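PDB 3SUJ: cerato-platanin 1 from Moniliophthora perniciosa, which is of unknown function but belongs to the secreted cerato-platanin family of fungal proteins, folds as a double-psi beta barrel and can bind zinc. Local coordinates for residues A2-A10 against A105-V115; Y68-I78 against A96-R104. One frame throughout, in Å; residues are numbered along the deposited sequence. Where two conformers were deposited one is given.

Contact 1. Residues A2-A10 against A105-V115; sequences AVKLSYDEA and AEELGTVNVDV. With NA (sodium ion), chain H.
Ser6 and Thr110 share the same first torsion, chi1 -62° in both, which sets each hydroxyl beside its own backbone N and turns the two oxygens toward each other. Thr110 OG1 donates to Ser6 OG at 2.8 Å. Tyr7 has chi1 76°, with CG between the backbone N and the carbonyl carbon. That rotamer swings the ring over the short helix 105-108. The CB of Ala105 lies off-centre over the ring in a CH-pi contact, 4.3 Å from the Tyr7 centroid. The phenol oxygen lies against Glu106, with Tyr7 OH 3.3 Å from Glu106 CA.

Strands 3-7 and 111-115 pair antiparallel. Val3 with Val113 and Leu5 with Val111 are hydrogen-bonded pairs; Lys4 with Asn112 is the non-hydrogen-bonded pair between them. The bond from Val113 N to Val3 O is 2.8 Å long and nearly straight, 170° at the hydrogen. On the apolar face Leu5 CB packs on Val113 CG1 at 4.0 Å and on Val111 CG2. On the other face, Lys4 and Asn112 lie side by side and point the same way.

Between Tyr7 and Gly109 no direct backbone bond forms. Water 1 bridges them, accepting from Tyr7 N at 3.0 Å and donating to Gly109 O at 2.7 Å. The extended Glu106 side chain binds a sodium ion through both carboxylate oxygens, and three waters complete the ligands found. The pairing thus gives this double-psi beta barrel a two-sided sheet: Leu5 and Val113 turn to Leu100 of helix 94-101, while Lys4 sits beside Glu88, a zinc-binding residue.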
loop_
_atom_site.group_PDB
_atom_site.type_symbol
_atom_site.label_atom_id
_atom_site.label_comp_id
_atom_site.label_asym_id
_atom_site.label_seq_id
_atom_site.Cartn_x
_atom_site.Cartn_y
_atom_site.Cartn_z
ATOM N N ALA A 2 -6.466 -15.622 1.217
ATOM C CA ALA A 2 -5.785 -14.529 0.449
ATOM C C ALA A 2 -6.752 -13.367 0.105
ATOM O O ALA A 2 -8.005 -13.396 0.299
ATOM C CB ALA A 2 -5.210 -15.138 -0.823
ATOM N N VAL A 3 -6.108 -12.305 -0.345
ATOM C CA VAL A 3 -6.858 -11.123 -0.755
ATOM C C VAL A 3 -6.249 -10.611 -2.014
ATOM O O VAL A 3 -5.172 -10.999 -2.438
ATOM C CB VAL A 3 -6.775 -9.978 0.279
ATOM C CG1 VAL A 3 -7.540 -10.376 1.587
ATOM C CG2 VAL A 3 -5.257 -9.581 0.449
ATOM N N LYS A 4 -7.008 -9.771 -2.668
ATOM C CA LYS A 4 -6.568 -9.184 -3.926
ATOM C C LYS A 4 -5.617 -8.046 -3.763
ATOM O O LYS A 4 -5.793 -7.196 -2.862
ATOM C CB LYS A 4 -7.788 -8.662 -4.683
ATOM C CG LYS A 4 -8.693 -9.773 -5.172
ATOM C CD LYS A 4 -9.863 -9.132 -5.974
ATOM C CE LYS A 4 -10.960 -10.131 -6.009
ATOM N NZ LYS A 4 -11.463 -10.512 -7.358
ATOM N N LEU A 5 -4.646 -7.970 -4.635
ATOM C CA LEU A 5 -3.737 -6.844 -4.754
ATOM C C LEU A 5 -3.773 -6.327 -6.208
ATOM O O LEU A 5 -3.484 -7.085 -7.134
ATOM C CB LEU A 5 -2.305 -7.240 -4.366
ATOM C CG LEU A 5 -1.306 -6.111 -4.632
ATOM C CD1 LEU A 5 -1.478 -4.926 -3.760
ATOM C CD2 LEU A 5 0.094 -6.625 -4.502
ATOM N N SER A 6 -4.015 -5.041 -6.320
ATOM C CA SER A 6 -4.010 -4.313 -7.614
ATOM C C SER A 6 -3.016 -3.214 -7.511
ATOM O O SER A 6 -2.376 -3.048 -6.443
ATOM C CB SER A 6 -5.376 -3.728 -7.866
ATOM O OG SER A 6 -6.302 -4.850 -7.961
ATOM N N TYR A 7 -2.841 -2.422 -8.569
ATOM C CA TYR A 7 -1.925 -1.285 -8.472
ATOM C C TYR A 7 -2.582 -0.028 -9.017
ATOM O O TYR A 7 -3.571 -0.113 -9.785
ATOM C CB TYR A 7 -0.609 -1.539 -9.136
ATOM C CG TYR A 7 -0.560 -1.488 -10.611
ATOM C CD1 TYR A 7 -0.823 -2.613 -11.338
ATOM C CD2 TYR A 7 -0.202 -0.304 -11.265
ATOM C CE1 TYR A 7 -0.799 -2.567 -12.719
ATOM C CE2 TYR A 7 -0.132 -0.227 -12.632
ATOM C CZ TYR A 7 -0.429 -1.344 -13.360
ATOM O OH TYR A 7 -0.354 -1.387 -14.789
ATOM N N ASP A 8 -2.025 1.106 -8.675
ATOM C CA ASP A 8 -2.486 2.380 -9.264
ATOM C C ASP A 8 -1.280 3.266 -9.252
ATOM O O ASP A 8 -0.686 3.522 -8.215
ATOM C CB ASP A 8 -3.600 3.019 -8.440
ATOM C CG ASP A 8 -4.310 4.093 -9.194
ATOM O OD1 ASP A 8 -3.675 5.052 -9.610
ATOM O OD2 ASP A 8 -5.554 3.900 -9.508
ATOM N N GLU A 9 -0.899 3.790 -10.435
ATOM C CA GLU A 9 0.261 4.693 -10.580
ATOM C C GLU A 9 0.112 5.995 -9.915
ATOM O O GLU A 9 1.122 6.668 -9.738
ATOM C CB GLU A 9 0.617 4.852 -12.075
ATOM C CG GLU A 9 1.106 3.559 -12.623
ATOM C CD GLU A 9 1.727 3.669 -14.036
ATOM O OE1 GLU A 9 2.865 4.048 -14.089
ATOM O OE2 GLU A 9 1.106 3.230 -15.000
ATOM N N ALA A 10 -1.066 6.341 -9.424
ATOM C CA ALA A 10 -1.163 7.505 -8.581
ATOM C C ALA A 10 -0.213 7.409 -7.400
ATOM O O ALA A 10 0.313 8.383 -6.937
ATOM C CB ALA A 10 -2.556 7.751 -8.104
ATOM N N ALA A 105 3.423 -6.340 -12.951
ATOM C CA ALA A 105 2.227 -5.669 -12.404
ATOM C C ALA A 105 1.169 -5.404 -13.508
ATOM O O ALA A 105 0.033 -5.766 -13.401
ATOM C CB ALA A 105 2.588 -4.389 -11.783
ATOM N N GLU A 106 1.521 -4.678 -14.518
ATOM C CA GLU A 106 0.682 -4.426 -15.686
ATOM C C GLU A 106 0.187 -5.673 -16.366
ATOM O O GLU A 106 -1.032 -5.803 -16.644
ATOM C CB GLU A 106 1.431 -3.514 -16.677
ATOM C CG GLU A 106 0.608 -2.974 -17.863
ATOM C CD GLU A 106 1.359 -1.841 -18.638
ATOM O OE1 GLU A 106 2.577 -1.515 -18.426
ATOM O OE2 GLU A 106 0.691 -1.200 -19.459
ATOM N N GLU A 107 1.030 -6.657 -16.599
ATOM C CA GLU A 107 0.574 -7.871 -17.183
ATOM C C GLU A 107 -0.497 -8.587 -16.384
ATOM O O GLU A 107 -1.557 -8.974 -16.873
ATOM C CB GLU A 107 1.809 -8.783 -17.383
ATOM C CG GLU A 107 1.427 -10.127 -17.789
ATOM C CD GLU A 107 2.493 -11.190 -17.532
ATOM O OE1 GLU A 107 3.669 -10.866 -17.218
ATOM O OE2 GLU A 107 2.153 -12.372 -17.654
ATOM N N LEU A 108 -0.316 -8.728 -15.071
ATOM C CA LEU A 108 -1.254 -9.447 -14.212
ATOM C C LEU A 108 -2.464 -8.613 -13.821
ATOM O O LEU A 108 -3.565 -9.136 -13.742
ATOM C CB LEU A 108 -0.507 -9.981 -12.963
ATOM C CG LEU A 108 0.575 -11.022 -13.314
ATOM C CD1 LEU A 108 1.497 -11.371 -12.126
ATOM C CD2 LEU A 108 -0.070 -12.252 -13.927
ATOM N N GLY A 109 -2.210 -7.363 -13.536
ATOM C CA GLY A 109 -3.288 -6.443 -13.167
ATOM C C GLY A 109 -3.669 -6.547 -11.688
ATOM O O GLY A 109 -3.507 -5.628 -10.915
ATOM N N THR A 110 -4.179 -7.725 -11.341
ATOM C CA THR A 110 -4.628 -8.078 -9.929
ATOM C C THR A 110 -4.118 -9.470 -9.587
ATOM O O THR A 110 -4.209 -10.352 -10.475
ATOM C CB THR A 110 -6.133 -8.012 -9.822
ATOM O OG1 THR A 110 -6.537 -6.643 -10.094
ATOM C CG2 THR A 110 -6.625 -8.408 -8.426
ATOM N N VAL A 111 -3.519 -9.671 -8.428
ATOM C CA VAL A 111 -3.013 -11.004 -7.996
ATOM C C VAL A 111 -3.587 -11.271 -6.641
ATOM O O VAL A 111 -4.021 -10.377 -5.939
ATOM C CB VAL A 111 -1.537 -11.073 -7.922
ATOM C CG1 VAL A 111 -0.879 -10.933 -9.294
ATOM C CG2 VAL A 111 -0.943 -10.120 -6.956
ATOM N N ASN A 112 -3.612 -12.508 -6.264
ATOM C CA ASN A 112 -3.925 -12.889 -4.852
ATOM C C ASN A 112 -2.680 -12.951 -4.032
ATOM O O ASN A 112 -1.664 -13.427 -4.519
ATOM C CB ASN A 112 -4.656 -14.248 -4.839
ATOM C CG ASN A 112 -6.002 -14.166 -5.536
ATOM O OD1 ASN A 112 -6.711 -13.152 -5.499
ATOM N ND2 ASN A 112 -6.359 -15.241 -6.191
ATOM N N VAL A 113 -2.759 -12.377 -2.853
ATOM C CA VAL A 113 -1.644 -12.373 -1.887
ATOM C C VAL A 113 -2.112 -12.833 -0.524
ATOM O O VAL A 113 -3.277 -12.707 -0.175
ATOM C CB VAL A 113 -1.027 -10.952 -1.764
ATOM C CG1 VAL A 113 -0.369 -10.503 -3.076
ATOM C CG2 VAL A 113 -2.048 -9.955 -1.298
ATOM N N ASP A 114 -1.146 -13.301 0.256
ATOM C CA ASP A 114 -1.430 -13.424 1.734
ATOM C C ASP A 114 -1.111 -12.140 2.414
ATOM O O ASP A 114 -0.152 -11.494 2.055
ATOM C CB ASP A 114 -0.531 -14.555 2.316
ATOM C CG ASP A 114 -1.149 -15.848 2.100
ATOM O OD1 ASP A 114 -2.108 -16.142 2.844
ATOM O OD2 ASP A 114 -0.756 -16.532 1.162
ATOM N N VAL A 115 -1.867 -11.716 3.403
ATOM C CA VAL A 115 -1.691 -10.456 4.089
ATOM C C VAL A 115 -1.570 -10.701 5.580
ATOM O O VAL A 115 -2.426 -11.468 6.147
ATOM C CB VAL A 115 -2.842 -9.517 3.765
ATOM C CG1 VAL A 115 -4.194 -10.113 4.017
ATOM C CG2 VAL A 115 -2.705 -8.191 4.537
HETATM NA NA NA H . 3.087 -0.086 -19.758
HETATM O O HOH W 1 -4.320 -3.080 -11.096
HETATM O O HOH W 2 1.233 0.150 -21.126
HETATM O O HOH W 3 4.867 0.659 -19.078
HETATM O O HOH W 4 3.896 -1.229 -21.052
#

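Contact 2. Residues Y68-I78 against A96-R104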
loop_
_atom_site.group_PDB
_atom_site.type_symbol
_atom_site.label_atom_id
_atom_site.label_comp_id
_atom_site.label_asym_id
_atom_site.label_seq_id
_atom_site.Cartn_x
_atom_site.Cartn_y
_atom_site.Cartn_z
ATOM N N TYR A 68 3.355 -12.775 -2.124
ATOM C CA TYR A 68 2.919 -13.360 -3.448
ATOM C C TYR A 68 3.705 -14.594 -3.687
ATOM O O TYR A 68 4.927 -14.588 -3.615
ATOM C CB TYR A 68 3.139 -12.359 -4.586
ATOM C CG TYR A 68 2.742 -12.873 -5.946
ATOM C CD1 TYR A 68 1.440 -13.204 -6.233
ATOM C CD2 TYR A 68 3.707 -13.043 -6.913
ATOM C CE1 TYR A 68 1.076 -13.678 -7.537
ATOM C CE2 TYR A 68 3.351 -13.515 -8.228
ATOM C CZ TYR A 68 2.066 -13.817 -8.421
ATOM O OH TYR A 68 1.671 -14.253 -9.697
ATOM N N SER A 69 2.935 -15.658 -3.965
ATOM C CA SER A 69 3.580 -16.928 -4.319
ATOM C C SER A 69 3.321 -17.171 -5.795
ATOM O O SER A 69 2.211 -17.580 -6.173
ATOM C CB SER A 69 2.884 -18.006 -3.541
ATOM O OG SER A 69 3.236 -17.843 -2.189
ATOM N N SER A 70 4.275 -16.765 -6.610
ATOM C CA SER A 70 4.228 -16.920 -8.067
ATOM C C SER A 70 4.099 -18.381 -8.499
ATOM O O SER A 70 4.499 -19.315 -7.767
ATOM C CB SER A 70 5.471 -16.288 -8.695
ATOM O OG SER A 70 5.610 -16.681 -10.067
ATOM N N ALA A 71 3.519 -18.574 -9.697
ATOM C CA ALA A 71 3.480 -19.902 -10.336
ATOM C C ALA A 71 4.866 -20.397 -10.802
ATOM O O ALA A 71 5.027 -21.565 -11.236
ATOM C CB ALA A 71 2.482 -19.865 -11.515
ATOM N N HIS A 72 5.821 -19.488 -10.849
ATOM C CA HIS A 72 7.101 -19.711 -11.526
ATOM C C HIS A 72 8.299 -19.366 -10.664
ATOM O O HIS A 72 9.412 -19.314 -11.197
ATOM C CB HIS A 72 7.181 -18.790 -12.753
ATOM C CG HIS A 72 5.957 -18.889 -13.648
ATOM N ND1 HIS A 72 5.562 -20.064 -14.268
ATOM C CD2 HIS A 72 5.032 -17.956 -13.978
ATOM C CE1 HIS A 72 4.422 -19.844 -14.908
ATOM N NE2 HIS A 72 4.107 -18.566 -14.797
ATOM N N THR A 73 8.109 -19.052 -9.375
ATOM C CA THR A 73 9.309 -18.673 -8.561
ATOM C C THR A 73 8.890 -18.771 -7.149
ATOM O O THR A 73 7.754 -19.091 -6.877
ATOM C CB THR A 73 9.880 -17.291 -8.938
ATOM O OG1 THR A 73 11.211 -17.117 -8.352
ATOM C CG2 THR A 73 8.957 -16.179 -8.488
ATOM N N THR A 74 9.802 -18.428 -6.239
ATOM C CA THR A 74 9.529 -18.615 -4.829
ATOM C C THR A 74 8.903 -17.341 -4.246
ATOM O O THR A 74 8.912 -16.201 -4.894
ATOM C CB THR A 74 10.827 -18.829 -4.067
ATOM O OG1 THR A 74 11.789 -18.009 -4.700
ATOM C CG2 THR A 74 11.258 -20.338 -4.111
ATOM N N PRO A 75 8.438 -17.460 -3.005
ATOM C CA PRO A 75 7.682 -16.361 -2.432
ATOM C C PRO A 75 8.511 -15.135 -2.232
ATOM O O PRO A 75 9.658 -15.073 -2.038
ATOM C CB PRO A 75 7.228 -16.921 -1.058
ATOM C CG PRO A 75 7.185 -18.437 -1.259
ATOM C CD PRO A 75 8.410 -18.633 -2.065
ATOM N N LYS A 76 7.739 -14.030 -2.324
ATOM C CA LYS A 76 8.281 -12.686 -2.148
ATOM C C LYS A 76 7.242 -11.907 -1.358
ATOM O O LYS A 76 6.050 -12.040 -1.587
ATOM C CB LYS A 76 8.428 -12.078 -3.573
ATOM C CG LYS A 76 8.810 -10.677 -3.628
ATOM C CD LYS A 76 10.136 -10.356 -3.079
ATOM C CE LYS A 76 10.399 -8.858 -3.261
ATOM N NZ LYS A 76 11.858 -8.654 -2.934
ATOM N N SER A 77 7.742 -11.010 -0.514
ATOM C CA SER A 77 6.883 -10.121 0.260
ATOM C C SER A 77 7.231 -8.697 0.046
ATOM O O SER A 77 8.410 -8.362 -0.141
ATOM C CB SER A 77 7.014 -10.384 1.784
ATOM O OG SER A 77 6.706 -11.719 2.137
ATOM N N ILE A 78 6.223 -7.851 0.115
ATOM C CA ILE A 78 6.494 -6.418 0.263
ATOM C C ILE A 78 5.787 -5.915 1.501
ATOM O O ILE A 78 4.948 -6.627 2.025
ATOM C CB ILE A 78 5.965 -5.572 -0.995
ATOM C CG1 ILE A 78 4.482 -5.802 -1.247
ATOM C CG2 ILE A 78 6.849 -5.899 -2.233
ATOM C CD1 ILE A 78 3.730 -4.792 -2.178
ATOM N N ALA A 96 5.674 -1.026 -6.281
ATOM C CA ALA A 96 5.541 -2.057 -5.269
ATOM C C ALA A 96 5.048 -3.360 -5.867
ATOM O O ALA A 96 5.570 -4.433 -5.552
ATOM C CB ALA A 96 4.622 -1.542 -4.244
ATOM N N MET A 97 4.043 -3.290 -6.768
ATOM C CA MET A 97 3.528 -4.503 -7.333
ATOM C C MET A 97 4.543 -5.139 -8.309
ATOM O O MET A 97 4.596 -6.368 -8.377
ATOM C CB MET A 97 2.146 -4.272 -7.986
ATOM C CG MET A 97 1.529 -5.620 -8.421
ATOM S SD MET A 97 -0.208 -5.374 -8.843
ATOM C CE MET A 97 -0.645 -6.946 -9.517
ATOM N N ASP A 98 5.284 -4.320 -9.031
ATOM C CA ASP A 98 6.363 -4.853 -9.861
ATOM C C ASP A 98 7.415 -5.534 -8.966
ATOM O O ASP A 98 7.905 -6.625 -9.361
ATOM C CB ASP A 98 6.994 -3.736 -10.668
ATOM C CG ASP A 98 6.300 -3.523 -12.029
ATOM O OD1 ASP A 98 5.683 -4.423 -12.542
ATOM O OD2 ASP A 98 6.451 -2.396 -12.566
ATOM N N ASP A 99 7.742 -4.960 -7.822
ATOM C CA ASP A 99 8.731 -5.544 -6.863
ATOM C C ASP A 99 8.200 -6.938 -6.470
ATOM O O ASP A 99 8.910 -7.935 -6.475
ATOM C CB ASP A 99 8.907 -4.624 -5.652
ATOM C CG ASP A 99 9.817 -3.445 -5.945
ATOM O OD1 ASP A 99 10.305 -3.322 -7.078
ATOM O OD2 ASP A 99 10.014 -2.619 -5.036
ATOM N N LEU A 100 6.918 -7.017 -6.128
ATOM C CA LEU A 100 6.337 -8.207 -5.614
ATOM C C LEU A 100 6.316 -9.304 -6.623
ATOM O O LEU A 100 6.419 -10.500 -6.256
ATOM C CB LEU A 100 4.905 -7.871 -5.133
ATOM C CG LEU A 100 4.164 -8.991 -4.476
ATOM C CD1 LEU A 100 4.928 -9.496 -3.194
ATOM C CD2 LEU A 100 2.781 -8.468 -4.179
ATOM N N THR A 101 5.993 -8.994 -7.900
ATOM C CA THR A 101 5.659 -9.960 -8.924
ATOM C C THR A 101 6.772 -10.133 -9.968
ATOM O O THR A 101 6.574 -10.741 -10.988
ATOM C CB THR A 101 4.347 -9.509 -9.702
ATOM O OG1 THR A 101 4.613 -8.281 -10.412
ATOM C CG2 THR A 101 3.158 -9.408 -8.775
ATOM N N ASN A 102 7.930 -9.572 -9.692
ATOM C CA ASN A 102 9.043 -9.613 -10.660
ATOM C C ASN A 102 8.724 -8.935 -12.015
ATOM O O ASN A 102 8.878 -9.513 -13.067
ATOM C CB ASN A 102 9.614 -11.034 -10.826
ATOM C CG ASN A 102 10.989 -11.019 -11.514
ATOM O OD1 ASN A 102 11.692 -9.977 -11.537
ATOM N ND2 ASN A 102 11.295 -12.107 -12.167
ATOM N N LYS A 103 8.205 -7.721 -11.890
ATOM C CA LYS A 103 8.008 -6.785 -13.003
ATOM C C LYS A 103 6.801 -7.178 -13.860
ATOM O O LYS A 103 6.787 -6.934 -15.080
ATOM C CB LYS A 103 9.265 -6.635 -13.897
ATOM C CG LYS A 103 10.410 -6.241 -13.005
ATOM C CD LYS A 103 11.705 -6.030 -13.836
ATOM C CE LYS A 103 12.770 -5.616 -12.835
ATOM N NZ LYS A 103 14.059 -5.208 -13.511
ATOM N N ARG A 104 5.772 -7.761 -13.262
ATOM C CA ARG A 104 4.589 -8.215 -13.980
ATOM C C ARG A 104 3.324 -7.512 -13.502
ATOM O O ARG A 104 2.223 -8.052 -13.735
ATOM C CB ARG A 104 4.458 -9.722 -13.790
ATOM C CG ARG A 104 5.637 -10.479 -14.365
ATOM C CD ARG A 104 5.528 -11.961 -14.091
ATOM N NE ARG A 104 4.527 -12.443 -15.003
ATOM C CZ ARG A 104 3.803 -13.548 -14.805
ATOM N NH1 ARG A 104 3.991 -14.244 -13.719
ATOM N NH2 ARG A 104 2.916 -13.890 -15.731
HETATM O O HOH W 5 6.684 -13.625 -10.481
#
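The Tyr68 ring lies between Thr101 and the Ser70 backbone. Thr101 CG2 is over one face, 4.1 Å above the plane and toward the rim. The backbone N of Ser70 is over the opposite face. The His72 ring has Ala71 CB over the centre of one face. At its edge, near the ring plane, comes Arg104, with NH1 3.9 Å from His72 CD2. The ring and guanidinium planes are 51° apart.

Leu100 reaches between Tyr68 and Ile78, and its CD1 comes 3.2 Å from Lys76 O. Its CG is anti to the backbone N (chi1 -176°), which brings the branch against Tyr68: Leu100 CG is 3.5 Å from Tyr68 CB. Ile78 crosses Leu100 at about a right angle, with Ile78 CG2 4.0 Å from Leu100 CB. The Ile78 CD1 methyl reaches Ala96 CB. The aliphatic part of Lys76 runs past the helix carbonyls, with CE 3.7 Å from Asp99 O.

The helix ends in a Schellman motif, with Asn102 at positive phi. Water 5 donates to Thr101 O. Helix 94-101 therefore rests on the end of the hairpin of strands 63-68 and 76-83 mainly by apolar packing. Thr101 OG1 pairs with Met97 O and Arg104 N, and Arg104 forms a salt bridge with Glu107, rather than bonding across the contact.

Both contacts reach the same mixed sheet, and contact 2 is formed by chain that lies between the two halves of contact 1. Contact 1 is strand pairing in the middle of the sheet, nearer the centre of the chain. Contact 2 lays a helix on the hairpin at the sheet's outer strand. In contact 1, Leu5, Val111 and Val113 are buried while Lys4 and Asn112 are exposed. In contact 2, Leu100, Ile78 and Ala96 are buried while His72, Lys76 and Asp99 lie at the surface. Contact 1 relies on backbone hydrogen bonds, contact 2 on side-chain packing. They meet where Leu5 CD2 packs on Leu100 CD2 at 3.3 Å. A probable hydrogen bond from Ala105 N to Asp98 OD1 also joins them.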